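Local coordinates for uncharacterized protein (Bifidobacterium adolescentis ATCC 15703, PDB 3CPG) that probably binds pyridoxal 5'-phosphate and takes part in keeping the cellular supply of that cofactor in balance, at residues A55-D60 against G76-Q81; D145-I150 against Q188-L193; I159-L164 against D194-Q199; V213-F218 against M250-A255; S219-T224 against R240-G245. One frame throughout, in Å; residues are numbered along the deposited sequence.

Contact 1: A55-D60 against G76-Q81; sequences ATKTRD and GENRPQ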
# COMPACT_ATOMS: atom_id res chain seq x y z
N ALA A 55 -5.54 2.59 5.49
CA ALA A 55 -5.10 3.89 4.99
C ALA A 55 -5.30 4.79 6.19
O ALA A 55 -6.44 5.10 6.56
CB ALA A 55 -5.98 4.33 3.82
N THR A 56 -4.20 5.23 6.79
CA THR A 56 -4.27 6.02 8.01
C THR A 56 -4.20 7.54 7.90
O THR A 56 -4.03 8.23 8.92
CB THR A 56 -3.19 5.54 9.00
OG1 THR A 56 -1.91 5.51 8.33
CG2 THR A 56 -3.52 4.13 9.49
N LYS A 57 -4.34 8.08 6.70
CA LYS A 57 -4.28 9.52 6.53
C LYS A 57 -5.29 10.24 7.42
O LYS A 57 -6.43 9.80 7.56
CB LYS A 57 -4.53 9.90 5.06
CG LYS A 57 -5.89 9.45 4.53
CD LYS A 57 -6.12 9.98 3.12
CE LYS A 57 -7.48 9.55 2.59
NZ LYS A 57 -7.75 10.13 1.24
N THR A 58 -4.83 11.33 8.03
CA THR A 58 -5.63 12.18 8.93
C THR A 58 -6.03 11.54 10.26
O THR A 58 -6.74 12.15 11.06
CB THR A 58 -6.92 12.71 8.25
OG1 THR A 58 -7.93 11.69 8.24
CG2 THR A 58 -6.64 13.14 6.82
N ARG A 59 -5.56 10.32 10.51
CA ARG A 59 -5.90 9.65 11.77
C ARG A 59 -4.72 9.81 12.73
O ARG A 59 -3.57 9.84 12.30
CB ARG A 59 -6.17 8.17 11.53
CG ARG A 59 -7.09 7.89 10.34
CD ARG A 59 -8.43 8.61 10.46
NE ARG A 59 -9.21 8.41 9.24
CZ ARG A 59 -10.47 8.81 9.06
NH1 ARG A 59 -11.13 9.44 10.03
NH2 ARG A 59 -11.08 8.58 7.90
N ASP A 60 -5.00 9.91 14.03
CA ASP A 60 -3.91 10.05 14.99
C ASP A 60 -3.40 8.70 15.48
O ASP A 60 -3.96 7.66 15.15
CB ASP A 60 -4.31 10.93 16.18
CG ASP A 60 -5.46 10.36 16.99
OD1 ASP A 60 -5.56 9.13 17.13
OD2 ASP A 60 -6.25 11.17 17.53
N GLY A 76 -0.67 2.37 5.71
CA GLY A 76 -0.14 3.19 4.64
C GLY A 76 -0.60 4.62 4.81
O GLY A 76 -1.79 4.89 5.00
N GLU A 77 0.36 5.55 4.78
CA GLU A 77 0.07 6.97 4.92
C GLU A 77 0.12 7.60 3.54
O GLU A 77 0.85 7.12 2.66
CB GLU A 77 1.11 7.65 5.81
CG GLU A 77 0.98 7.38 7.31
CD GLU A 77 -0.23 8.06 7.95
OE1 GLU A 77 -0.70 9.08 7.41
OE2 GLU A 77 -0.69 7.58 9.01
N ASN A 78 -0.63 8.68 3.35
CA ASN A 78 -0.65 9.38 2.07
C ASN A 78 0.42 10.45 1.97
O ASN A 78 1.10 10.56 0.95
CB ASN A 78 -2.02 10.02 1.84
CG ASN A 78 -2.95 9.14 1.04
OD1 ASN A 78 -3.31 9.47 -0.10
ND2 ASN A 78 -3.35 8.02 1.61
N ARG A 79 0.57 11.25 3.02
CA ARG A 79 1.52 12.35 3.01
C ARG A 79 2.77 12.14 3.85
O ARG A 79 2.69 11.69 5.00
CB ARG A 79 0.83 13.64 3.47
CG ARG A 79 -0.39 14.03 2.66
CD ARG A 79 -0.93 15.38 3.12
NE ARG A 79 -1.27 15.37 4.54
CZ ARG A 79 -1.63 16.45 5.23
NH1 ARG A 79 -1.70 17.63 4.62
NH2 ARG A 79 -1.93 16.36 6.52
N PRO A 80 3.95 12.47 3.30
CA PRO A 80 5.20 12.31 4.03
C PRO A 80 5.19 13.08 5.35
O PRO A 80 5.80 12.64 6.33
CB PRO A 80 6.24 12.86 3.05
CG PRO A 80 5.68 12.46 1.73
CD PRO A 80 4.20 12.79 1.88
N GLN A 81 4.50 14.22 5.39
CA GLN A 81 4.44 15.02 6.61
C GLN A 81 3.74 14.27 7.73
O GLN A 81 4.07 14.43 8.90
CB GLN A 81 3.70 16.34 6.35
CG GLN A 81 4.09 17.04 5.06
CD GLN A 81 3.14 16.71 3.92
OE1 GLN A 81 1.94 17.00 3.99
NE2 GLN A 81 3.67 16.10 2.86
O HOH W 1 -3.53 6.87 4.03
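Thr56 and Glu77 meet through their side chains, which cross at about a right angle. Thr56 OG1 donates a very short hydrogen bond of 2.5 Å to Glu77 OE2. A chi1 of 52° sets OG1 between the backbone N and the carbonyl carbon, where it meets Glu77 OE2. The Glu77 chain folds back at chi2 (-71°), which helps bring the carboxylate round to the threonine. Lys86 forms a salt bridge to the same OE2, so that oxygen has two partners. A glutamine in place of Glu77 would probably weaken the grip on the Thr56 hydroxyl and leave Lys86 without its opposite charge.

The backbone adds a parallel bridge between Ala55 and Gly76. Thr56 N donates to Gly76 O at 3.0 Å, and the bond is fairly straight, with 159° at the hydrogen. A water extends this link. It donates to Gly76 O at 2.8 Å and accepts from Lys57 N and from Asn78 ND2, the latter at 2.7 Å. One water thus ties three residues together.

Packing is added by Lys57 and Asn78. Lys57 CD lies 3.7 Å from Asn78 ND2, and the extended lysine chain crosses the asparagine side chain obliquely. Lys57 is the predicted attachment point of pyridoxal phosphate, but no cofactor is bound to it here.

A type II turn from Thr56 to Arg59 follows strand 51-55 and leads to helix 61-69, where Ile64 touches Thr56 and Glu77. The other segment runs from strand 75-77 into helix 80-96, whose Glu82 accepts from Thr58 N. The contact therefore lies at the C-terminal ends of two neighbouring parallel strands.

Contact 2: D145-I150 against Q188-L193; sequences DLAEKI and QKIGTL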
# COMPACT_ATOMS: atom_id res chain seq x y z
N ASP A 145 11.68 8.00 -13.77
CA ASP A 145 12.32 9.18 -13.20
C ASP A 145 12.26 9.18 -11.67
O ASP A 145 13.28 9.37 -11.00
CB ASP A 145 11.66 10.45 -13.76
CG ASP A 145 12.34 11.72 -13.30
OD1 ASP A 145 13.59 11.78 -13.33
OD2 ASP A 145 11.62 12.68 -12.93
N LEU A 146 11.07 8.96 -11.12
CA LEU A 146 10.92 8.93 -9.67
C LEU A 146 11.70 7.76 -9.08
O LEU A 146 12.38 7.91 -8.07
CB LEU A 146 9.44 8.81 -9.27
CG LEU A 146 9.12 8.79 -7.77
CD1 LEU A 146 9.76 9.99 -7.09
CD2 LEU A 146 7.60 8.81 -7.55
N ALA A 147 11.62 6.60 -9.73
CA ALA A 147 12.33 5.42 -9.26
C ALA A 147 13.83 5.68 -9.17
O ALA A 147 14.49 5.22 -8.24
CB ALA A 147 12.05 4.25 -10.20
N GLU A 148 14.36 6.41 -10.14
CA GLU A 148 15.79 6.73 -10.15
C GLU A 148 16.13 7.65 -8.98
O GLU A 148 17.16 7.48 -8.32
CB GLU A 148 16.19 7.42 -11.45
CG GLU A 148 16.06 6.58 -12.71
CD GLU A 148 16.43 7.35 -13.97
OE1 GLU A 148 15.89 8.46 -14.18
OE2 GLU A 148 17.26 6.84 -14.76
N LYS A 149 15.27 8.63 -8.72
CA LYS A 149 15.50 9.56 -7.62
C LYS A 149 15.50 8.82 -6.29
O LYS A 149 16.29 9.12 -5.40
CB LYS A 149 14.44 10.66 -7.62
CG LYS A 149 14.50 11.55 -8.84
CD LYS A 149 13.36 12.54 -8.86
CE LYS A 149 13.38 13.37 -10.13
NZ LYS A 149 12.26 14.35 -10.16
N ILE A 150 14.60 7.85 -6.15
CA ILE A 150 14.53 7.08 -4.91
C ILE A 150 15.76 6.20 -4.82
O ILE A 150 16.37 6.06 -3.75
CB ILE A 150 13.24 6.22 -4.87
CG1 ILE A 150 12.02 7.15 -4.83
CG2 ILE A 150 13.26 5.28 -3.66
CD1 ILE A 150 10.68 6.44 -4.93
N GLN A 188 10.57 -3.10 -15.83
CA GLN A 188 11.84 -3.73 -16.12
C GLN A 188 13.01 -2.78 -15.85
O GLN A 188 14.04 -3.21 -15.34
CB GLN A 188 11.83 -4.22 -17.57
CG GLN A 188 10.71 -5.23 -17.81
CD GLN A 188 10.63 -5.73 -19.24
OE1 GLN A 188 10.59 -4.94 -20.18
NE2 GLN A 188 10.59 -7.05 -19.41
N LYS A 189 12.84 -1.51 -16.17
CA LYS A 189 13.89 -0.53 -15.92
C LYS A 189 14.09 -0.38 -14.41
O LYS A 189 15.21 -0.32 -13.92
CB LYS A 189 13.54 0.83 -16.53
CG LYS A 189 14.53 1.94 -16.19
CD LYS A 189 15.94 1.58 -16.62
CE LYS A 189 16.97 2.58 -16.11
NZ LYS A 189 16.72 3.95 -16.62
N ILE A 190 12.98 -0.31 -13.68
CA ILE A 190 13.04 -0.18 -12.22
C ILE A 190 13.78 -1.38 -11.64
O ILE A 190 14.54 -1.25 -10.68
CB ILE A 190 11.62 -0.11 -11.61
CG1 ILE A 190 10.94 1.20 -12.02
CG2 ILE A 190 11.69 -0.23 -10.09
CD1 ILE A 190 9.50 1.34 -11.55
N GLY A 191 13.57 -2.55 -12.23
CA GLY A 191 14.23 -3.75 -11.75
C GLY A 191 15.75 -3.70 -11.82
O GLY A 191 16.43 -4.44 -11.11
N THR A 192 16.28 -2.82 -12.67
CA THR A 192 17.73 -2.70 -12.82
C THR A 192 18.36 -1.72 -11.83
O THR A 192 19.58 -1.66 -11.72
CB THR A 192 18.11 -2.24 -14.24
OG1 THR A 192 17.68 -0.89 -14.45
CG2 THR A 192 17.47 -3.15 -15.28
N LEU A 193 17.53 -0.95 -11.13
CA LEU A 193 18.04 0.04 -10.19
C LEU A 193 18.43 -0.54 -8.83
O LEU A 193 17.70 -1.36 -8.27
CB LEU A 193 17.00 1.14 -9.98
CG LEU A 193 16.60 1.92 -11.23
CD1 LEU A 193 15.44 2.85 -10.91
CD2 LEU A 193 17.79 2.71 -11.75
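Glu148 and Lys189 form the polar link of this contact, a salt bridge between Glu148 OE2 and Lys189 NZ. At 3.5 Å its hydrogen bond is weak. The two side chains cross at about a right angle. The lysine chain bends at chi2 (57°) and again at chi4 (-61°), while Glu148 runs extended to CD.

Another polar feature shapes the end of segment 188-193. Lys189 O accepts from both Thr192 N and Thr192 OG1. The hydroxyl lies 2.6 Å from Lys189 O, in the carbonyl plane and on a lone pair. Leu193 N bonds in turn to Ile190 O. These bonds hold the turn at residues 189-193 and help to set Leu193 against the other segment.

The apolar packing centres on Ala147. Its CB points toward segment 188-193 and touches two side chains there. Ile190 CG1 is 3.7 Å from Ala147 CB, and Leu193 CD1 approaches the same methyl equally closely. Leu193 CD1 also lies against the helix backbone, 3.7 Å from Ala147 C and 3.8 Å from Glu148 N. Farther out, Glu148 CG passes Leu193 CD1 at 4.2 Å. The small alanine lets the branched chains come close to the helix.

Ile190 continues inward to Val163 and Leu165 of strand 161-166, and Ala147 to Val141 of strand 137-141. The arrangement is that of a TIM barrel, as in the alanine racemase N-terminal domain family. Neighbouring helices 144-157 and 183-191 pack side by side on the outside of the parallel strands.

Contact 3: I159-L164 against D194-Q199; sequences ITVGVL and DGIELQ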
# COMPACT_ATOMS: atom_id res chain seq x y z
N ILE A 159 20.73 1.52 2.04
CA ILE A 159 19.60 0.63 2.25
C ILE A 159 18.88 0.28 0.95
O ILE A 159 19.22 0.77 -0.12
CB ILE A 159 18.55 1.27 3.18
CG1 ILE A 159 17.96 2.51 2.49
CG2 ILE A 159 19.18 1.64 4.51
CD1 ILE A 159 16.73 3.09 3.19
N THR A 160 17.88 -0.58 1.07
CA THR A 160 17.04 -0.98 -0.05
C THR A 160 15.61 -0.73 0.40
O THR A 160 15.22 -1.13 1.49
CB THR A 160 17.17 -2.49 -0.38
OG1 THR A 160 18.49 -2.77 -0.85
CG2 THR A 160 16.16 -2.87 -1.47
N VAL A 161 14.84 -0.04 -0.43
CA VAL A 161 13.45 0.24 -0.09
C VAL A 161 12.55 -0.46 -1.09
O VAL A 161 12.89 -0.57 -2.27
CB VAL A 161 13.15 1.77 -0.08
CG1 VAL A 161 13.34 2.35 -1.48
CG2 VAL A 161 11.75 2.03 0.44
N GLY A 162 11.41 -0.97 -0.62
CA GLY A 162 10.50 -1.64 -1.52
C GLY A 162 9.70 -0.62 -2.31
O GLY A 162 9.48 0.50 -1.84
N VAL A 163 9.29 -0.98 -3.52
CA VAL A 163 8.49 -0.08 -4.33
C VAL A 163 7.45 -0.84 -5.13
O VAL A 163 7.66 -2.00 -5.48
CB VAL A 163 9.34 0.72 -5.36
CG1 VAL A 163 10.36 1.59 -4.65
CG2 VAL A 163 10.03 -0.23 -6.33
N LEU A 164 6.32 -0.20 -5.37
CA LEU A 164 5.27 -0.78 -6.20
C LEU A 164 5.16 0.20 -7.35
O LEU A 164 5.25 1.42 -7.14
CB LEU A 164 3.92 -0.87 -5.47
CG LEU A 164 3.81 -1.72 -4.21
CD1 LEU A 164 2.33 -1.92 -3.87
CD2 LEU A 164 4.48 -3.07 -4.41
N ASP A 194 19.58 -0.12 -8.32
CA ASP A 194 20.05 -0.58 -7.02
C ASP A 194 19.29 0.18 -5.93
O ASP A 194 18.72 1.24 -6.19
CB ASP A 194 21.55 -0.33 -6.85
CG ASP A 194 22.40 -1.11 -7.83
OD1 ASP A 194 22.16 -2.32 -7.99
OD2 ASP A 194 23.31 -0.51 -8.44
N GLY A 195 19.29 -0.35 -4.72
CA GLY A 195 18.61 0.33 -3.63
C GLY A 195 17.10 0.19 -3.60
O GLY A 195 16.45 0.69 -2.68
N ILE A 196 16.52 -0.46 -4.61
CA ILE A 196 15.08 -0.65 -4.63
C ILE A 196 14.70 -2.07 -4.99
O ILE A 196 15.42 -2.77 -5.72
CB ILE A 196 14.36 0.33 -5.61
CG1 ILE A 196 14.93 0.19 -7.02
CG2 ILE A 196 14.49 1.76 -5.11
CD1 ILE A 196 14.28 1.13 -8.02
N GLU A 197 13.56 -2.51 -4.46
CA GLU A 197 13.05 -3.84 -4.73
C GLU A 197 11.62 -3.72 -5.24
O GLU A 197 10.72 -3.32 -4.51
CB GLU A 197 13.07 -4.70 -3.46
CG GLU A 197 12.62 -6.13 -3.69
CD GLU A 197 12.66 -6.98 -2.43
OE1 GLU A 197 11.75 -6.83 -1.58
OE2 GLU A 197 13.59 -7.79 -2.29
N LEU A 198 11.41 -4.06 -6.51
CA LEU A 198 10.08 -4.00 -7.10
C LEU A 198 9.26 -5.15 -6.51
O LEU A 198 9.53 -6.32 -6.77
CB LEU A 198 10.18 -4.16 -8.62
CG LEU A 198 8.86 -4.21 -9.39
CD1 LEU A 198 8.08 -2.92 -9.18
CD2 LEU A 198 9.16 -4.44 -10.86
N GLN A 199 8.25 -4.81 -5.72
CA GLN A 199 7.44 -5.83 -5.05
C GLN A 199 6.04 -6.04 -5.62
O GLN A 199 5.27 -6.85 -5.09
CB GLN A 199 7.35 -5.50 -3.56
CG GLN A 199 8.71 -5.25 -2.94
CD GLN A 199 8.64 -4.75 -1.52
OE1 GLN A 199 7.77 -3.94 -1.18
NE2 GLN A 199 9.56 -5.20 -0.68
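Val161 and Ile196 sit side by side on two parallel strands of the TIM barrel. Strands 161-166 and 196-202 are the two strands of a beta-alpha-beta unit, joined through helix 183-191. Their short segments cross at -38°.

Val161, Val163, Ile196 and Leu198 make bumps on one face. Ile196 CG2 touches both valines, 3.9 Å from Val161 CG1 and 4.2 Å from Val163 CG1. Ile190 of helix 183-191 touches Val163 and Ile196 on this face. Leu198 is set farther along and meets Val163 more loosely.

The other face has a hollow at Gly162. The Gln199 amide fills it, with OE1 3.6 Å from Gly162 CA. A CB at Gly162 would clash with that oxygen. Gln199 NE2 donates to Glu197 OE1 at 2.9 Å; OE1 receives it on its anti lone pair and lies nearly in the plane of the glutamine amide. Gln199 OE1 is hydrogen-bonded to Thr137, so both ends of the amide are held. An alanine in place of Gln199 would probably open a gap over Gly162 and leave Glu197 and Thr137 without these partners. Leu164 CD2 comes across the base of this side chain, 3.9 Å from Gln199 CB.

Gly195 has positive phi (78°), where a CB would jam against the preceding carbonyl oxygen. The Thr160 methyl, CG2, packs beside the Gly195 carbonyl group.

Four backbone bonds join the strands, alternating in direction. Val161 N to Gly195 O begins the series, and Gln199 N to Val163 O ends it at 2.9 Å, nearly along the C=O axis.

Contact 4: V213-F218 against M250-A255; sequences VIRRGF and MELAIA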
# COMPACT_ATOMS: atom_id res chain seq x y z
N VAL A 213 -15.83 -0.94 -16.01
CA VAL A 213 -14.64 -0.10 -16.11
C VAL A 213 -13.69 -0.42 -14.95
O VAL A 213 -12.48 -0.52 -15.12
CB VAL A 213 -15.02 1.40 -16.04
CG1 VAL A 213 -13.76 2.26 -15.99
CG2 VAL A 213 -15.86 1.77 -17.25
N ILE A 214 -14.27 -0.57 -13.76
CA ILE A 214 -13.49 -0.88 -12.57
C ILE A 214 -12.80 -2.23 -12.73
O ILE A 214 -11.59 -2.36 -12.51
CB ILE A 214 -14.41 -0.89 -11.33
CG1 ILE A 214 -14.95 0.52 -11.10
CG2 ILE A 214 -13.66 -1.42 -10.12
CD1 ILE A 214 -15.94 0.63 -9.95
N ARG A 215 -13.57 -3.24 -13.13
CA ARG A 215 -13.02 -4.58 -13.31
C ARG A 215 -11.94 -4.62 -14.38
O ARG A 215 -10.91 -5.27 -14.21
CB ARG A 215 -14.14 -5.57 -13.68
CG ARG A 215 -15.18 -5.77 -12.58
CD ARG A 215 -16.30 -6.71 -13.02
NE ARG A 215 -15.85 -8.09 -13.17
CZ ARG A 215 -15.43 -8.86 -12.17
NH1 ARG A 215 -15.40 -8.38 -10.94
NH2 ARG A 215 -15.04 -10.11 -12.40
N ARG A 216 -12.15 -3.90 -15.48
CA ARG A 216 -11.17 -3.88 -16.57
C ARG A 216 -9.81 -3.38 -16.10
O ARG A 216 -8.77 -3.93 -16.49
CB ARG A 216 -11.67 -3.02 -17.73
CG ARG A 216 -10.74 -3.02 -18.94
CD ARG A 216 -11.35 -2.30 -20.12
NE ARG A 216 -12.64 -2.88 -20.51
CZ ARG A 216 -13.81 -2.28 -20.36
NH1 ARG A 216 -13.86 -1.06 -19.84
NH2 ARG A 216 -14.93 -2.89 -20.72
N GLY A 217 -9.82 -2.35 -15.26
CA GLY A 217 -8.58 -1.80 -14.74
C GLY A 217 -7.83 -2.73 -13.80
O GLY A 217 -6.60 -2.83 -13.87
N PHE A 218 -8.56 -3.41 -12.91
CA PHE A 218 -7.92 -4.34 -11.97
C PHE A 218 -7.39 -5.54 -12.74
O PHE A 218 -6.31 -6.06 -12.44
CB PHE A 218 -8.92 -4.81 -10.91
CG PHE A 218 -9.40 -3.73 -9.99
CD1 PHE A 218 -8.57 -2.68 -9.62
CD2 PHE A 218 -10.68 -3.80 -9.43
CE1 PHE A 218 -8.99 -1.72 -8.71
CE2 PHE A 218 -11.11 -2.84 -8.52
CZ PHE A 218 -10.27 -1.79 -8.16
N MSE A 250 -13.54 -2.92 -3.00
CA MSE A 250 -12.66 -4.02 -2.62
C MSE A 250 -13.15 -5.41 -3.07
O MSE A 250 -12.34 -6.28 -3.39
CB MSE A 250 -12.38 -4.02 -1.11
CG MSE A 250 -13.57 -4.31 -0.22
SE MSE A 250 -13.03 -4.47 1.64
CE MSE A 250 -13.17 -2.63 2.14
N GLU A 251 -14.47 -5.62 -3.09
CA GLU A 251 -15.00 -6.91 -3.52
C GLU A 251 -14.56 -7.19 -4.96
O GLU A 251 -14.12 -8.29 -5.28
CB GLU A 251 -16.53 -6.93 -3.45
CG GLU A 251 -17.13 -7.20 -2.07
CD GLU A 251 -16.90 -6.07 -1.08
OE1 GLU A 251 -16.72 -4.91 -1.51
OE2 GLU A 251 -16.92 -6.36 0.13
N LEU A 252 -14.68 -6.19 -5.83
CA LEU A 252 -14.30 -6.35 -7.23
C LEU A 252 -12.79 -6.54 -7.37
O LEU A 252 -12.32 -7.35 -8.18
CB LEU A 252 -14.73 -5.12 -8.03
CG LEU A 252 -16.24 -4.85 -8.11
CD1 LEU A 252 -16.49 -3.49 -8.74
CD2 LEU A 252 -16.92 -5.95 -8.92
N ALA A 253 -12.02 -5.80 -6.58
CA ALA A 253 -10.57 -5.90 -6.62
C ALA A 253 -10.15 -7.32 -6.25
O ALA A 253 -9.30 -7.92 -6.89
CB ALA A 253 -9.94 -4.90 -5.66
N ILE A 254 -10.76 -7.85 -5.20
CA ILE A 254 -10.42 -9.19 -4.75
C ILE A 254 -10.82 -10.23 -5.79
O ILE A 254 -10.11 -11.22 -6.00
CB ILE A 254 -11.06 -9.47 -3.37
CG1 ILE A 254 -10.42 -8.54 -2.33
CG2 ILE A 254 -10.85 -10.93 -2.98
CD1 ILE A 254 -11.05 -8.59 -0.96
N ALA A 255 -11.95 -10.01 -6.46
CA ALA A 255 -12.39 -10.93 -7.50
C ALA A 255 -11.37 -10.95 -8.64
O ALA A 255 -11.20 -11.96 -9.31
CB ALA A 255 -13.76 -10.52 -8.04
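Leu252 meets Ile214 and Arg215 with its two methyl groups. CD1 goes to Ile214, where it lies 3.8 Å from CG2. CD2 goes to Arg215, 3.5 Å from NH1 and 4.1 Å from CG. Leu252 crosses both side chains at about a right angle.

The Arg215 chain bends at chi3 (69°), and its guanidinium reaches the second helix. Leu252 CD2 and Ala255 CB both lie at the edge of this group, near its plane. The charge has its partner just beyond the segment, in a salt bridge from NH2 to Glu256.

Helices 211-231 and 250-255 belong to the outer layer of the TIM barrel. The axes of segments 213-218 and 250-255 come within 9.3 Å of each other at a crossing angle of -40°. No hydrogen bond joins the two segments.

Phe218 supplies the aromatic part. Ala253 CB stands over one face of the ring in a CH-pi contact, 4.0 Å from the ring centroid. Ala253 CA is closer to the ring atoms, at 3.5 Å from Phe218 CD2. Ile214 O, one helical turn back, lies over the opposite face toward the rim.

Contact 5: S219-T224 against R240-G245; sequences SHLRKT and RELSMG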
# COMPACT_ATOMS: atom_id res chain seq x y z
N SER A 219 -8.16 -5.98 -13.73
CA SER A 219 -7.77 -7.11 -14.56
C SER A 219 -6.49 -6.76 -15.31
O SER A 219 -5.58 -7.57 -15.41
CB SER A 219 -8.89 -7.43 -15.55
OG SER A 219 -8.53 -8.52 -16.38
N HIS A 220 -6.43 -5.54 -15.82
CA HIS A 220 -5.25 -5.10 -16.55
C HIS A 220 -4.03 -5.10 -15.65
O HIS A 220 -2.95 -5.53 -16.05
CB HIS A 220 -5.48 -3.70 -17.14
CG HIS A 220 -4.29 -3.14 -17.85
ND1 HIS A 220 -3.23 -2.57 -17.18
CD2 HIS A 220 -3.99 -3.06 -19.17
CE1 HIS A 220 -2.32 -2.17 -18.06
NE2 HIS A 220 -2.76 -2.46 -19.27
N LEU A 221 -4.20 -4.63 -14.41
CA LEU A 221 -3.08 -4.61 -13.47
C LEU A 221 -2.58 -6.02 -13.18
O LEU A 221 -1.38 -6.26 -13.14
CB LEU A 221 -3.48 -3.93 -12.15
CG LEU A 221 -2.29 -3.42 -11.35
CD1 LEU A 221 -1.65 -2.24 -12.08
CD2 LEU A 221 -2.74 -2.98 -9.96
N ARG A 222 -3.51 -6.95 -12.98
CA ARG A 222 -3.13 -8.34 -12.71
C ARG A 222 -2.35 -8.95 -13.87
O ARG A 222 -1.32 -9.59 -13.68
CB ARG A 222 -4.36 -9.20 -12.43
CG ARG A 222 -3.99 -10.64 -12.08
CD ARG A 222 -5.19 -11.58 -12.03
NE ARG A 222 -5.75 -11.84 -13.35
CZ ARG A 222 -6.88 -11.30 -13.79
NH1 ARG A 222 -7.58 -10.47 -13.02
NH2 ARG A 222 -7.31 -11.60 -15.01
N LYS A 223 -2.86 -8.76 -15.09
CA LYS A 223 -2.19 -9.30 -16.27
C LYS A 223 -0.80 -8.70 -16.44
O LYS A 223 0.15 -9.39 -16.80
CB LYS A 223 -3.02 -9.04 -17.53
CG LYS A 223 -4.32 -9.82 -17.58
CD LYS A 223 -5.06 -9.56 -18.88
CE LYS A 223 -6.36 -10.34 -18.93
NZ LYS A 223 -7.08 -10.12 -20.22
N THR A 224 -0.69 -7.40 -16.18
CA THR A 224 0.59 -6.71 -16.29
C THR A 224 1.57 -7.30 -15.29
O THR A 224 2.72 -7.57 -15.62
CB THR A 224 0.41 -5.20 -16.03
OG1 THR A 224 -0.40 -4.63 -17.07
CG2 THR A 224 1.77 -4.50 -16.00
N ARG A 240 5.24 -9.29 -7.17
CA ARG A 240 4.07 -10.14 -6.95
C ARG A 240 2.81 -9.50 -6.40
O ARG A 240 1.72 -10.04 -6.59
CB ARG A 240 4.47 -11.30 -6.03
CG ARG A 240 5.49 -12.24 -6.63
CD ARG A 240 6.01 -13.22 -5.58
NE ARG A 240 6.89 -14.22 -6.17
CZ ARG A 240 6.48 -15.17 -7.01
NH1 ARG A 240 5.21 -15.24 -7.37
NH2 ARG A 240 7.35 -16.05 -7.49
N GLU A 241 2.93 -8.38 -5.72
CA GLU A 241 1.75 -7.75 -5.14
C GLU A 241 0.89 -6.97 -6.11
O GLU A 241 1.36 -6.44 -7.12
CB GLU A 241 2.15 -6.81 -4.00
CG GLU A 241 3.07 -7.42 -2.95
CD GLU A 241 2.33 -8.23 -1.89
OE1 GLU A 241 1.11 -8.47 -2.04
OE2 GLU A 241 2.99 -8.63 -0.91
N LEU A 242 -0.40 -6.91 -5.79
CA LEU A 242 -1.36 -6.14 -6.54
C LEU A 242 -2.11 -5.35 -5.48
O LEU A 242 -2.98 -5.87 -4.80
CB LEU A 242 -2.33 -7.04 -7.31
CG LEU A 242 -1.75 -7.71 -8.55
CD1 LEU A 242 -2.79 -8.66 -9.15
CD2 LEU A 242 -1.34 -6.65 -9.56
N SER A 243 -1.71 -4.09 -5.31
CA SER A 243 -2.34 -3.22 -4.32
C SER A 243 -3.46 -2.50 -5.04
O SER A 243 -3.23 -1.54 -5.77
CB SER A 243 -1.32 -2.21 -3.78
OG SER A 243 -1.90 -1.37 -2.80
N MSE A 244 -4.68 -2.99 -4.85
CA MSE A 244 -5.84 -2.40 -5.50
C MSE A 244 -7.12 -2.75 -4.75
O MSE A 244 -7.24 -3.83 -4.18
CB MSE A 244 -5.93 -2.89 -6.95
CG MSE A 244 -5.96 -4.41 -7.12
SE MSE A 244 -5.71 -4.93 -8.96
CE MSE A 244 -6.51 -6.65 -8.92
N GLY A 245 -8.06 -1.81 -4.76
CA GLY A 245 -9.32 -2.01 -4.06
C GLY A 245 -9.32 -1.21 -2.78
O GLY A 245 -8.36 -1.24 -2.02
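Leu242 spreads its two methyl groups over segment 219-224 of helix 211-231. CD2 lies 3.6 Å from Leu221 O and 3.8 Å from Leu221 CG. CD1 turns to the next residue, 3.6 Å from Arg222 CA and 3.7 Å from Arg222 CB. The leucine therefore touches backbone and side chain alike.

Leu221 points toward the strand. Leu221 and Leu242 slide past each other in opposite directions. Leu221 CD2 also reaches the selenium of Met244, a selenomethionine here, at 3.7 Å. Beyond CG the Met244 chain is extended, and it too runs past Leu221 in the opposite sense.

Arg222 gives only the root of its side chain to Leu242. The chain bends at chi3 (71°), and the guanidinium turns off to a salt bridge with Glu256. The axis of segment 219-224 runs at 160° to that of strand 241-243, nearly antiparallel. They belong to the helix and second strand of a beta-alpha-beta unit.

No hydrogen bond crosses between the two segments. The contact is buried and rests on apolar packing, while the arginine's charge is matched outside it. Cohesion here thus depends on how closely the leucine and selenomethionine chains fit.

In the fold
The five contacts lie in one TIM-barrel domain. Contact 1 comes first along the chain and stands apart, its centre 21 to 25 Å from the others. Contacts 2 and 3 alternate their segments along the chain, and their centres are 9 Å apart. Ile150 packs on Val161 and Ile196, and Ile190 on Ile196. Contacts 4 and 5 share helix 211-231, and contact 5 falls within the stretch of chain that contact 4 spans. Contact 3 reaches contact 5 through neighbouring strands 196-202 and 241-243. The last four thus join successive strands and outer helices, while contact 1 holds the predicted cofactor lysine.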